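Local atomic coordinates of uncharacterized protein Sortase B (Clostridium perfringens, PDB entry 5YFK), a protein that is a class B sortase, a cysteine transpeptidase that probably joins surface proteins to the bacterial cell wall, as its relatives do, studied here as a mutant form. Residues I59-E62 with G63-I66; R116-M120 with F121-K125; K125-N129 with E130-N134; Y156-A160 with K161-S165. The protein carries 1 engineered substitution. All blocks are in the same frame, centred on the assembly; numbering follows the deposited sequence.

Interaction 1 (I59-E62 with G63-I66); sequences IKVE and GTNI
Val-61 and Thr-64 meet across a type II beta turn, Val-61 to Thr-64, and Val-61 O is its focal acceptor. Thr-64 OG1 donates to Val-61 O at 2.7 Å, and Thr-64 N reaches the same Val-61 O at 3.2 Å; both come from one face of the carbonyl plane. The threonine hydroxyl sits between its own backbone N and carbonyl carbon (chi1 72°), where it can also accept from Ile-66 N, 2.9 Å from Thr-64 OG1. That bond closes an ST turn, so the hydroxyl donates back to the beta turn and accepts from the residue two further on. Gly-63 takes the turn corner with a positive phi of 80°.

A second doubly gripped oxygen is Ile-66 O. Val-61 N donates to Ile-66 O at 2.9 Å in a fairly straight bond, whereas Lys-60 NZ makes its hydrogen bond from over the opposite face of that carbonyl. The lysine chain bends at chi2 (66°), folding back over the loop, and Lys-60 NZ also donates to Thr-64 O at 2.6 Å. On the apolar side Val-61 and Ile-66 lie side by side, their CG2 atoms 3.9 Å apart.

Further out, Glu-62 OE1 accepts from Lys-137 N and Tyr-138 N. The loop links antiparallel strands 55-61 and 67-72, with Val-61 also packing on Val-139 of strand 138-143 and Ile-66 on Phe-121 and Ile-124.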
loop_
_atom_site.group_PDB
_atom_site.type_symbol
_atom_site.label_atom_id
_atom_site.label_comp_id
_atom_site.label_asym_id
_atom_site.label_seq_id
_atom_site.Cartn_x
_atom_site.Cartn_y
_atom_site.Cartn_z
ATOM N N ILE A 59 0.504 -4.809 -5.706
ATOM C CA ILE A 59 0.496 -5.052 -4.259
ATOM C C ILE A 59 -0.423 -6.231 -3.940
ATOM O O ILE A 59 -1.575 -6.292 -4.382
ATOM C CB ILE A 59 0.047 -3.780 -3.492
ATOM C CG1 ILE A 59 0.176 -3.966 -1.982
ATOM C CG2 ILE A 59 -1.357 -3.371 -3.848
ATOM C CD1 ILE A 59 0.048 -2.667 -1.194
ATOM N N LYS A 60 0.050 -7.071 -3.030
ATOM C CA LYS A 60 -0.743 -8.119 -2.465
ATOM C C LYS A 60 -0.489 -8.201 -0.975
ATOM O O LYS A 60 0.665 -8.310 -0.538
ATOM C CB LYS A 60 -0.404 -9.459 -3.142
ATOM C CG LYS A 60 -1.093 -10.678 -2.517
ATOM C CD LYS A 60 -2.595 -10.637 -2.700
ATOM C CE LYS A 60 -3.345 -11.345 -1.577
ATOM N NZ LYS A 60 -4.767 -10.904 -1.529
ATOM N N VAL A 61 -1.568 -8.307 -0.211
ATOM C CA VAL A 61 -1.446 -8.373 1.248
ATOM C C VAL A 61 -1.939 -9.701 1.768
ATOM O O VAL A 61 -3.066 -10.125 1.516
ATOM C CB VAL A 61 -2.140 -7.208 1.972
ATOM C CG1 VAL A 61 -2.006 -7.362 3.495
ATOM C CG2 VAL A 61 -1.532 -5.880 1.530
ATOM N N GLU A 62 -1.032 -10.385 2.451
ATOM C CA GLU A 62 -1.253 -11.744 2.897
ATOM C C GLU A 62 -2.490 -11.788 3.750
ATOM O O GLU A 62 -2.725 -10.895 4.574
ATOM C CB GLU A 62 -0.037 -12.199 3.724
ATOM C CG GLU A 62 -0.258 -13.420 4.599
ATOM C CD GLU A 62 0.996 -13.816 5.393
ATOM O OE1 GLU A 62 1.662 -12.924 5.964
ATOM O OE2 GLU A 62 1.265 -15.029 5.530
ATOM N N GLY A 63 -3.335 -12.777 3.467
ATOM C CA GLY A 63 -4.515 -13.067 4.265
ATOM C C GLY A 63 -5.723 -12.185 4.013
ATOM O O GLY A 63 -6.641 -12.140 4.826
ATOM N N THR A 64 -5.654 -11.378 2.955
ATOM C CA THR A 64 -6.715 -10.430 2.607
ATOM C C THR A 64 -7.042 -10.546 1.126
ATOM O O THR A 64 -6.406 -11.316 0.390
ATOM C CB THR A 64 -6.269 -8.969 2.814
ATOM O OG1 THR A 64 -5.322 -8.640 1.787
ATOM C CG2 THR A 64 -5.654 -8.777 4.187
ATOM N N ASN A 65 -8.068 -9.817 0.722
ATOM C CA ASN A 65 -8.398 -9.639 -0.691
ATOM C C ASN A 65 -7.743 -8.428 -1.328
ATOM O O ASN A 65 -8.147 -8.005 -2.409
ATOM C CB ASN A 65 -9.905 -9.559 -0.891
ATOM C CG ASN A 65 -10.524 -8.323 -0.267
ATOM O OD1 ASN A 65 -9.918 -7.650 0.550
ATOM N ND2 ASN A 65 -11.732 -8.000 -0.699
ATOM N N ILE A 66 -6.679 -7.946 -0.711
ATOM C CA ILE A 66 -5.911 -6.851 -1.275
ATOM C C ILE A 66 -4.879 -7.405 -2.263
ATOM O O ILE A 66 -3.892 -8.041 -1.900
ATOM C CB ILE A 66 -5.256 -5.980 -0.193
ATOM C CG1 ILE A 66 -6.313 -5.412 0.744
ATOM C CG2 ILE A 66 -4.485 -4.819 -0.834
ATOM C CD1 ILE A 66 -5.708 -4.871 2.016
#

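Interaction 2 (R116-M120 with F121-K125); sequences RNDTM and FAQIK
Thr-119 to Ala-122 form a type II' beta turn, closed by Ala-122 N donating to Thr-119 O at 3.1 Å, with Met-120 at a positive phi of 60°. Over this turn Asp-118 and Gln-123 join side chain to side chain: Gln-123 NE2 lies 2.8 Å from Asp-118 OD1, and the N-H points at the oxygen with an angle of 162°. The bond uses the syn side of the carboxylate and lies in the amide plane, the two flat groups being nearly coplanar at 28°. Gln-123 reaches it with an extended chain beyond CG. Its other amide atom, OE1, accepts from Asn-65 N, so both ends of the amide are engaged and its rotation is fixed.

Past this pair along the chain, the turn leads into a 3-10 segment that follows strand 107-111 of the sortase domain, beside the predicted active-site residue His-113; the side chain of Met-120 lies about 4 Å from that of His-113. One water links the two halves, donating to Met-120 O at 2.8 Å and accepting from Gln-123 N at 3.0 Å. Ala-122 CB packs against the backbone, 3.8 Å from Asp-118 CA. At the start of the turn, Thr-119 OG1 donates to Asn-117 OD1 at 2.8 Å, while the Phe-121 ring packs on Leu-206 and Thr-208 of strand 203-210 and Ile-94 of strand 94-96.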
loop_
_atom_site.group_PDB
_atom_site.type_symbol
_atom_site.label_atom_id
_atom_site.label_comp_id
_atom_site.label_asym_id
_atom_site.label_seq_id
_atom_site.Cartn_x
_atom_site.Cartn_y
_atom_site.Cartn_z
ATOM N N ARG A 116 -16.586 0.168 2.773
ATOM C CA ARG A 116 -17.467 -0.532 3.719
ATOM C C ARG A 116 -18.189 -1.685 3.037
ATOM O O ARG A 116 -19.031 -2.338 3.639
ATOM C CB ARG A 116 -18.484 0.425 4.354
ATOM C CG ARG A 116 -17.864 1.428 5.315
ATOM C CD ARG A 116 -18.640 1.517 6.626
ATOM N NE ARG A 116 -18.095 0.634 7.661
ATOM C CZ ARG A 116 -18.455 0.665 8.943
ATOM N NH1 ARG A 116 -19.354 1.552 9.362
ATOM N NH2 ARG A 116 -17.912 -0.183 9.812
ATOM N N ASN A 117 -17.751 -2.018 1.833
ATOM C CA ASN A 117 -18.265 -3.181 1.131
ATOM C C ASN A 117 -17.152 -4.184 0.842
ATOM O O ASN A 117 -17.207 -4.922 -0.146
ATOM C CB ASN A 117 -18.895 -2.750 -0.181
ATOM C CG ASN A 117 -17.858 -2.415 -1.223
ATOM O OD1 ASN A 117 -16.981 -1.596 -0.975
ATOM N ND2 ASN A 117 -17.822 -3.201 -2.287
ATOM N N ASP A 118 -16.118 -4.181 1.671
ATOM C CA ASP A 118 -15.105 -5.228 1.581
ATOM C C ASP A 118 -14.324 -5.199 0.260
ATOM O O ASP A 118 -14.098 -6.232 -0.370
ATOM C CB ASP A 118 -15.784 -6.584 1.736
ATOM C CG ASP A 118 -14.876 -7.615 2.350
ATOM O OD1 ASP A 118 -13.788 -7.228 2.802
ATOM O OD2 ASP A 118 -15.233 -8.813 2.323
ATOM N N THR A 119 -13.971 -4.006 -0.208
ATOM C CA THR A 119 -13.165 -3.872 -1.422
ATOM C C THR A 119 -12.064 -2.825 -1.255
ATOM O O THR A 119 -12.103 -2.054 -0.324
ATOM C CB THR A 119 -14.016 -3.456 -2.637
ATOM O OG1 THR A 119 -14.634 -2.185 -2.385
ATOM C CG2 THR A 119 -15.081 -4.510 -2.923
ATOM N N MET A 120 -11.123 -2.809 -2.198
ATOM C CA MET A 120 -9.984 -1.868 -2.191
ATOM C C MET A 120 -9.176 -2.093 -0.916
ATOM O O MET A 120 -8.730 -3.221 -0.683
ATOM C CB MET A 120 -10.427 -0.434 -2.362
ATOM C CG MET A 120 -11.316 -0.239 -3.601
ATOM S SD MET A 120 -10.797 -1.081 -5.131
ATOM C CE MET A 120 -9.438 -0.068 -5.686
ATOM N N PHE A 121 -9.011 -1.061 -0.103
ATOM C CA PHE A 121 -8.216 -1.187 1.163
ATOM C C PHE A 121 -9.104 -1.386 2.410
ATOM O O PHE A 121 -8.598 -1.341 3.557
ATOM C CB PHE A 121 -7.302 0.036 1.357
ATOM C CG PHE A 121 -5.872 -0.128 0.854
ATOM C CD1 PHE A 121 -5.519 -1.124 -0.049
ATOM C CD2 PHE A 121 -4.962 0.923 1.036
ATOM C CE1 PHE A 121 -4.219 -1.220 -0.555
ATOM C CE2 PHE A 121 -3.662 0.824 0.558
ATOM C CZ PHE A 121 -3.289 -0.243 -0.248
ATOM N N ALA A 122 -10.363 -1.800 2.226
ATOM C CA ALA A 122 -11.228 -2.076 3.383
ATOM C C ALA A 122 -10.519 -2.986 4.375
ATOM O O ALA A 122 -10.570 -2.777 5.589
ATOM C CB ALA A 122 -12.533 -2.723 2.936
ATOM N N GLN A 123 -9.894 -4.042 3.868
ATOM C CA GLN A 123 -9.348 -5.072 4.759
ATOM C C GLN A 123 -8.115 -4.703 5.518
ATOM O O GLN A 123 -7.728 -5.417 6.451
ATOM C CB GLN A 123 -9.180 -6.407 4.022
ATOM C CG GLN A 123 -10.529 -7.010 3.716
ATOM C CD GLN A 123 -10.460 -8.491 3.394
ATOM O OE1 GLN A 123 -9.369 -9.082 3.325
ATOM N NE2 GLN A 123 -11.596 -9.038 3.004
ATOM N N ILE A 124 -7.577 -3.510 5.268
ATOM C CA ILE A 124 -6.546 -2.968 6.169
ATOM C C ILE A 124 -7.023 -2.882 7.621
ATOM O O ILE A 124 -6.259 -3.120 8.578
ATOM C CB ILE A 124 -6.088 -1.570 5.686
ATOM C CG1 ILE A 124 -5.453 -1.653 4.299
ATOM C CG2 ILE A 124 -5.160 -0.953 6.698
ATOM C CD1 ILE A 124 -4.229 -2.521 4.151
ATOM N N LYS A 125 -8.330 -2.754 7.791
ATOM C CA LYS A 125 -8.920 -2.610 9.124
ATOM C C LYS A 125 -8.772 -3.906 9.956
ATOM O O LYS A 125 -8.657 -3.854 11.196
ATOM C CB LYS A 125 -10.390 -2.219 8.959
ATOM C CG LYS A 125 -11.317 -3.366 8.569
ATOM C CD LYS A 125 -12.721 -2.860 8.286
ATOM C CE LYS A 125 -13.698 -4.006 8.061
ATOM N NZ LYS A 125 -14.242 -4.494 9.354
HETATM O O HOH W 1 -10.180 -4.841 1.040
#

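Interaction 3 (K125-N129 with E130-N134); sequences KHFKN and ENFFN
Phe-132 reaches back from the first turn of a helix to fill the angle between His-126 and Phe-127, and this is the tight part of the contact. His-126 CB stands over the centre of the Phe-132 ring, 3.5 Å from its centroid and close to the ring normal, a CH-pi contact. The His-126 ring adds its own edge to the face of Phe-132, centroids 5.1 Å apart. Toward Phe-127 the roles reverse: the edge of Phe-132 is directed at the face of Phe-127, with the planes at 83°, a T-shaped pair. Phe-132 CE1 is the leading atom, 3.7 Å from Phe-127 CZ and offset toward the rim of that ring. The phenylalanine side chain gets there because CG is anti to its backbone N (chi1 -160°), which carries the ring off the helix and back along the preceding 3-10 segment.

Behind the rings, Phe-127 is buried on Ile-152 and Val-155 of strand 146-159 and on Val-220 of strand 216-225. The other side of the contact is looser and largely polar, with Asn-129, Glu-130 and Asn-131 exposed. Here order comes from hydrogen bonds: Asn-129 OD1 accepts from Phe-132 N at 2.9 Å, the donor lying in the carbonyl plane, and Asn-129 O accepts from Phe-133 N at 2.9 Å in an almost perfectly straight bond (179°). A side-chain acceptor for an N-H of the first turn, next to the first main-chain helical bond, defines Asn-129 as the N-cap of helix 130-135, set beside an aromatic cluster of His-126, Phe-127 and Phe-132.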
loop_
_atom_site.group_PDB
_atom_site.type_symbol
_atom_site.label_atom_id
_atom_site.label_comp_id
_atom_site.label_asym_id
_atom_site.label_seq_id
_atom_site.Cartn_x
_atom_site.Cartn_y
_atom_site.Cartn_z
ATOM N N LYS A 125 -8.330 -2.754 7.791
ATOM C CA LYS A 125 -8.920 -2.610 9.124
ATOM C C LYS A 125 -8.772 -3.906 9.956
ATOM O O LYS A 125 -8.657 -3.854 11.196
ATOM C CB LYS A 125 -10.390 -2.219 8.959
ATOM C CG LYS A 125 -11.317 -3.366 8.569
ATOM C CD LYS A 125 -12.721 -2.860 8.286
ATOM C CE LYS A 125 -13.698 -4.006 8.061
ATOM N NZ LYS A 125 -14.242 -4.494 9.354
ATOM N N HIS A 126 -8.425 -4.993 9.278
ATOM C CA HIS A 126 -8.326 -6.285 9.977
ATOM C C HIS A 126 -7.082 -6.269 10.832
ATOM O O HIS A 126 -6.985 -6.988 11.819
ATOM C CB HIS A 126 -8.244 -7.435 8.990
ATOM C CG HIS A 126 -9.525 -7.738 8.281
ATOM N ND1 HIS A 126 -9.619 -8.727 7.328
ATOM C CD2 HIS A 126 -10.788 -7.280 8.470
ATOM C CE1 HIS A 126 -10.864 -8.791 6.882
ATOM N NE2 HIS A 126 -11.603 -7.957 7.590
ATOM N N PHE A 127 -6.111 -5.441 10.461
ATOM C CA PHE A 127 -4.855 -5.393 11.192
ATOM C C PHE A 127 -4.993 -4.773 12.576
ATOM O O PHE A 127 -4.108 -4.945 13.422
ATOM C CB PHE A 127 -3.800 -4.678 10.351
ATOM C CG PHE A 127 -3.279 -5.519 9.237
ATOM C CD1 PHE A 127 -2.416 -6.570 9.510
ATOM C CD2 PHE A 127 -3.773 -5.376 7.948
ATOM C CE1 PHE A 127 -2.000 -7.432 8.516
ATOM C CE2 PHE A 127 -3.347 -6.225 6.935
ATOM C CZ PHE A 127 -2.424 -7.224 7.208
ATOM N N LYS A 128 -6.159 -4.191 12.871
ATOM C CA LYS A 128 -6.410 -3.659 14.229
ATOM C C LYS A 128 -6.738 -4.743 15.258
ATOM O O LYS A 128 -6.719 -4.492 16.482
ATOM C CB LYS A 128 -7.540 -2.640 14.199
ATOM C CG LYS A 128 -7.162 -1.322 13.527
ATOM C CD LYS A 128 -8.398 -0.591 13.001
ATOM C CE LYS A 128 -9.383 -0.264 14.094
ATOM N NZ LYS A 128 -10.632 0.288 13.521
ATOM N N ASN A 129 -6.940 -5.953 14.756
ATOM C CA ASN A 129 -7.155 -7.146 15.589
ATOM C C ASN A 129 -5.837 -7.874 15.830
ATOM O O ASN A 129 -5.098 -8.144 14.883
ATOM C CB ASN A 129 -8.169 -8.072 14.891
ATOM C CG ASN A 129 -8.292 -9.434 15.581
ATOM O OD1 ASN A 129 -7.409 -10.282 15.484
ATOM N ND2 ASN A 129 -9.403 -9.644 16.265
ATOM N N GLU A 130 -5.477 -8.092 17.100
ATOM C CA GLU A 130 -4.139 -8.558 17.440
ATOM C C GLU A 130 -3.841 -9.936 16.839
ATOM O O GLU A 130 -2.756 -10.166 16.320
ATOM C CB GLU A 130 -3.953 -8.583 18.961
ATOM C CG GLU A 130 -2.558 -8.955 19.406
ATOM C CD GLU A 130 -2.321 -8.643 20.863
ATOM O OE1 GLU A 130 -3.259 -8.150 21.525
ATOM O OE2 GLU A 130 -1.199 -8.876 21.340
ATOM N N ASN A 131 -4.839 -10.824 16.838
ATOM C CA ASN A 131 -4.662 -12.151 16.275
ATOM C C ASN A 131 -4.328 -12.040 14.791
ATOM O O ASN A 131 -3.417 -12.693 14.310
ATOM C CB ASN A 131 -5.927 -12.996 16.448
ATOM C CG ASN A 131 -6.059 -13.582 17.842
ATOM O OD1 ASN A 131 -5.062 -13.810 18.547
ATOM N ND2 ASN A 131 -7.292 -13.851 18.242
ATOM N N PHE A 132 -5.106 -11.238 14.068
ATOM C CA PHE A 132 -4.842 -10.988 12.656
ATOM C C PHE A 132 -3.430 -10.457 12.420
ATOM O O PHE A 132 -2.777 -10.862 11.451
ATOM C CB PHE A 132 -5.866 -9.993 12.107
ATOM C CG PHE A 132 -6.000 -10.017 10.598
ATOM C CD1 PHE A 132 -5.150 -9.250 9.802
ATOM C CD2 PHE A 132 -6.811 -10.953 9.987
ATOM C CE1 PHE A 132 -5.215 -9.325 8.425
ATOM C CE2 PHE A 132 -6.891 -11.043 8.611
ATOM C CZ PHE A 132 -6.062 -10.244 7.827
ATOM N N PHE A 133 -3.088 -9.372 13.124
ATOM C CA PHE A 133 -1.730 -8.780 13.068
ATOM C C PHE A 133 -0.632 -9.831 13.272
ATOM O O PHE A 133 0.374 -9.849 12.569
ATOM C CB PHE A 133 -1.598 -7.665 14.128
ATOM C CG PHE A 133 -0.240 -7.007 14.185
ATOM C CD1 PHE A 133 0.736 -7.476 15.048
ATOM C CD2 PHE A 133 0.008 -5.832 13.494
ATOM C CE1 PHE A 133 1.974 -6.887 15.099
ATOM C CE2 PHE A 133 1.221 -5.171 13.624
ATOM C CZ PHE A 133 2.210 -5.713 14.425
ATOM N N ASN A 134 -0.791 -10.677 14.279
ATOM C CA ASN A 134 0.178 -11.731 14.518
ATOM C C ASN A 134 0.291 -12.730 13.388
ATOM O O ASN A 134 1.379 -13.239 13.115
ATOM C CB ASN A 134 -0.171 -12.480 15.809
ATOM C CG ASN A 134 0.133 -11.665 17.044
ATOM O OD1 ASN A 134 0.859 -10.668 16.978
ATOM N ND2 ASN A 134 -0.539 -11.993 18.143
#

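Interaction 4 (Y156-A160 with K161-S165); sequences YQENA and KDLES
The Tyr-156 ring meets Leu-163 at its edge and near its plane: Leu-163 CD1 lies 3.9 Å from Tyr-156 OH and 4.2 Å from Tyr-156 CE2. The hydroxyl is hydrogen-bonded to Gln-184 OE1, while the side chain of Tyr-156 also packs on Val-219 and Ile-167. The Glu-158 side chain crosses that of Leu-163 at about a right angle, with Glu-158 OE1 3.7 Å from Leu-163 CD1. In both strand residues CG lies between the backbone N and the carbonyl carbon, chi1 63° in Tyr-156 and 57° in Glu-158, which sends the ring and the carboxylate on toward Leu-163. The polar end of Glu-158 is held from outside, where OE2 forms a salt bridge with Lys-187; OE1 lies near Glu-166 OE1, a closeness of like charges that the lysine probably offsets in part.

The third flat group, the amide of Asn-159, works at the helix start. Asn-159 OD1 accepts from Asp-162 N at 3.2 Å, in plane and on a lone pair, and more weakly from Lys-161 N. Main-chain bonds continue the pattern: Leu-163 N donates to Asn-159 O at 3.1 Å, and Glu-164 N to Ala-160 O at 3.0 Å. Further along, Ser-165 OG donates to Asp-162 O at 2.6 Å.

The axes of the short segments 156-159 and 161-165 approach to 6.6 Å, their N-to-C directions 107° apart, so the chain turns sharply where strand 146-159 ends. Leu-163 and Ala-160 then pack on Arg-217, predicted to stabilise the transition state. The arrangement is a strand-to-helix corner with an asparagine N-cap, bordering the probable sortase active site.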
loop_
_atom_site.group_PDB
_atom_site.type_symbol
_atom_site.label_atom_id
_atom_site.label_comp_id
_atom_site.label_asym_id
_atom_site.label_seq_id
_atom_site.Cartn_x
_atom_site.Cartn_y
_atom_site.Cartn_z
ATOM N N TYR A 156 -2.100 1.475 13.257
ATOM C CA TYR A 156 -2.757 2.497 14.074
ATOM C C TYR A 156 -3.869 3.237 13.350
ATOM O O TYR A 156 -3.975 3.193 12.119
ATOM C CB TYR A 156 -1.723 3.480 14.672
ATOM C CG TYR A 156 -0.934 4.298 13.673
ATOM C CD1 TYR A 156 0.256 3.807 13.119
ATOM C CD2 TYR A 156 -1.380 5.552 13.261
ATOM C CE1 TYR A 156 0.975 4.539 12.201
ATOM C CE2 TYR A 156 -0.619 6.340 12.415
ATOM C CZ TYR A 156 0.515 5.806 11.834
ATOM O OH TYR A 156 1.237 6.545 10.931
ATOM N N GLN A 157 -4.661 4.003 14.100
ATOM C CA GLN A 157 -5.580 4.907 13.441
ATOM C C GLN A 157 -5.574 6.242 14.143
ATOM O O GLN A 157 -5.248 6.346 15.337
ATOM C CB GLN A 157 -6.998 4.328 13.327
ATOM C CG GLN A 157 -7.605 3.804 14.606
ATOM C CD GLN A 157 -9.009 3.219 14.409
ATOM O OE1 GLN A 157 -9.417 2.865 13.300
ATOM N NE2 GLN A 157 -9.789 3.259 15.458
ATOM N N GLU A 158 -5.852 7.276 13.385
ATOM C CA GLU A 158 -5.924 8.597 13.981
ATOM C C GLU A 158 -6.648 9.518 13.062
ATOM O O GLU A 158 -7.037 9.147 11.974
ATOM C CB GLU A 158 -4.516 9.149 14.279
ATOM C CG GLU A 158 -3.604 9.228 13.069
ATOM C CD GLU A 158 -2.203 9.762 13.401
ATOM O OE1 GLU A 158 -1.747 10.721 12.749
ATOM O OE2 GLU A 158 -1.597 9.313 14.393
ATOM N N ASN A 159 -6.810 10.744 13.520
ATOM C CA ASN A 159 -7.515 11.749 12.776
ATOM C C ASN A 159 -6.807 12.076 11.443
ATOM O O ASN A 159 -5.592 12.244 11.414
ATOM C CB ASN A 159 -7.578 12.998 13.643
ATOM C CG ASN A 159 -8.084 14.182 12.889
ATOM O OD1 ASN A 159 -7.301 14.906 12.273
ATOM N ND2 ASN A 159 -9.386 14.358 12.878
ATOM N N ALA A 160 -7.576 12.326 10.393
ATOM C CA ALA A 160 -6.983 12.501 9.071
ATOM C C ALA A 160 -6.073 13.729 8.980
ATOM O O ALA A 160 -5.064 13.717 8.281
ATOM C CB ALA A 160 -8.052 12.552 8.011
ATOM N N LYS A 161 -6.464 14.824 9.620
ATOM C CA LYS A 161 -5.631 16.024 9.579
ATOM C C LYS A 161 -4.269 15.856 10.258
ATOM O O LYS A 161 -3.254 16.324 9.746
ATOM C CB LYS A 161 -6.391 17.208 10.179
ATOM C CG LYS A 161 -7.580 17.636 9.349
ATOM C CD LYS A 161 -7.130 18.308 8.075
ATOM C CE LYS A 161 -8.293 18.838 7.278
ATOM N NZ LYS A 161 -7.841 19.214 5.911
ATOM N N ASP A 162 -4.222 15.172 11.390
ATOM C CA ASP A 162 -2.955 14.860 12.010
ATOM C C ASP A 162 -2.094 13.975 11.140
ATOM O O ASP A 162 -0.900 14.199 10.976
ATOM C CB ASP A 162 -3.178 14.160 13.340
ATOM C CG ASP A 162 -3.109 15.115 14.497
ATOM O OD1 ASP A 162 -2.847 16.320 14.254
ATOM O OD2 ASP A 162 -3.368 14.674 15.635
ATOM N N LEU A 163 -2.725 12.985 10.537
ATOM C CA LEU A 163 -1.999 12.050 9.710
ATOM C C LEU A 163 -1.330 12.764 8.550
ATOM O O LEU A 163 -0.182 12.480 8.192
ATOM C CB LEU A 163 -2.947 10.965 9.217
ATOM C CG LEU A 163 -2.197 9.851 8.504
ATOM C CD1 LEU A 163 -1.192 9.228 9.461
ATOM C CD2 LEU A 163 -3.180 8.826 7.950
ATOM N N GLU A 164 -2.083 13.640 7.910
ATOM C CA GLU A 164 -1.632 14.348 6.720
ATOM C C GLU A 164 -0.408 15.223 6.994
ATOM O O GLU A 164 0.521 15.255 6.174
ATOM C CB GLU A 164 -2.801 15.190 6.210
ATOM C CG GLU A 164 -2.659 15.723 4.814
ATOM C CD GLU A 164 -3.722 16.757 4.520
ATOM O OE1 GLU A 164 -4.639 16.917 5.358
ATOM O OE2 GLU A 164 -3.584 17.470 3.509
ATOM N N SER A 165 -0.251 15.574 8.264
ATOM C CA SER A 165 0.851 16.398 8.706
ATOM C C SER A 165 2.047 15.548 9.114
ATOM O O SER A 165 3.159 16.064 9.199
ATOM C CB SER A 165 0.417 17.285 9.883
ATOM O OG SER A 165 0.288 16.533 11.088
#

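Overall arrangement
Interactions 1, 2 and 3 form one connected region. Interaction 1 meets interaction 2 through Asn-65, whose ND2 is 3.0 Å from Asp-118 O, and through Ile-66 CD1, 3.5 Å from Ile-124 CD1. It meets interaction 3 where Val-61 CG1 lies 3.7 Å from Phe-127 CZ. Interactions 2 and 3 share Lys-125 and run on in one chain. Interaction 4 has its centre about 23 Å from that of interaction 1, but a probable hydrogen bond from Lys-128 NZ to Gln-157 OE1, 2.9 Å, ties it to interaction 3. Interactions 2 and 4 both approach the predicted active site: the predicted acyl-thioester position, engineered to Ser-209 here, has its side chain about 8 Å from those of Phe-121 and Ala-160.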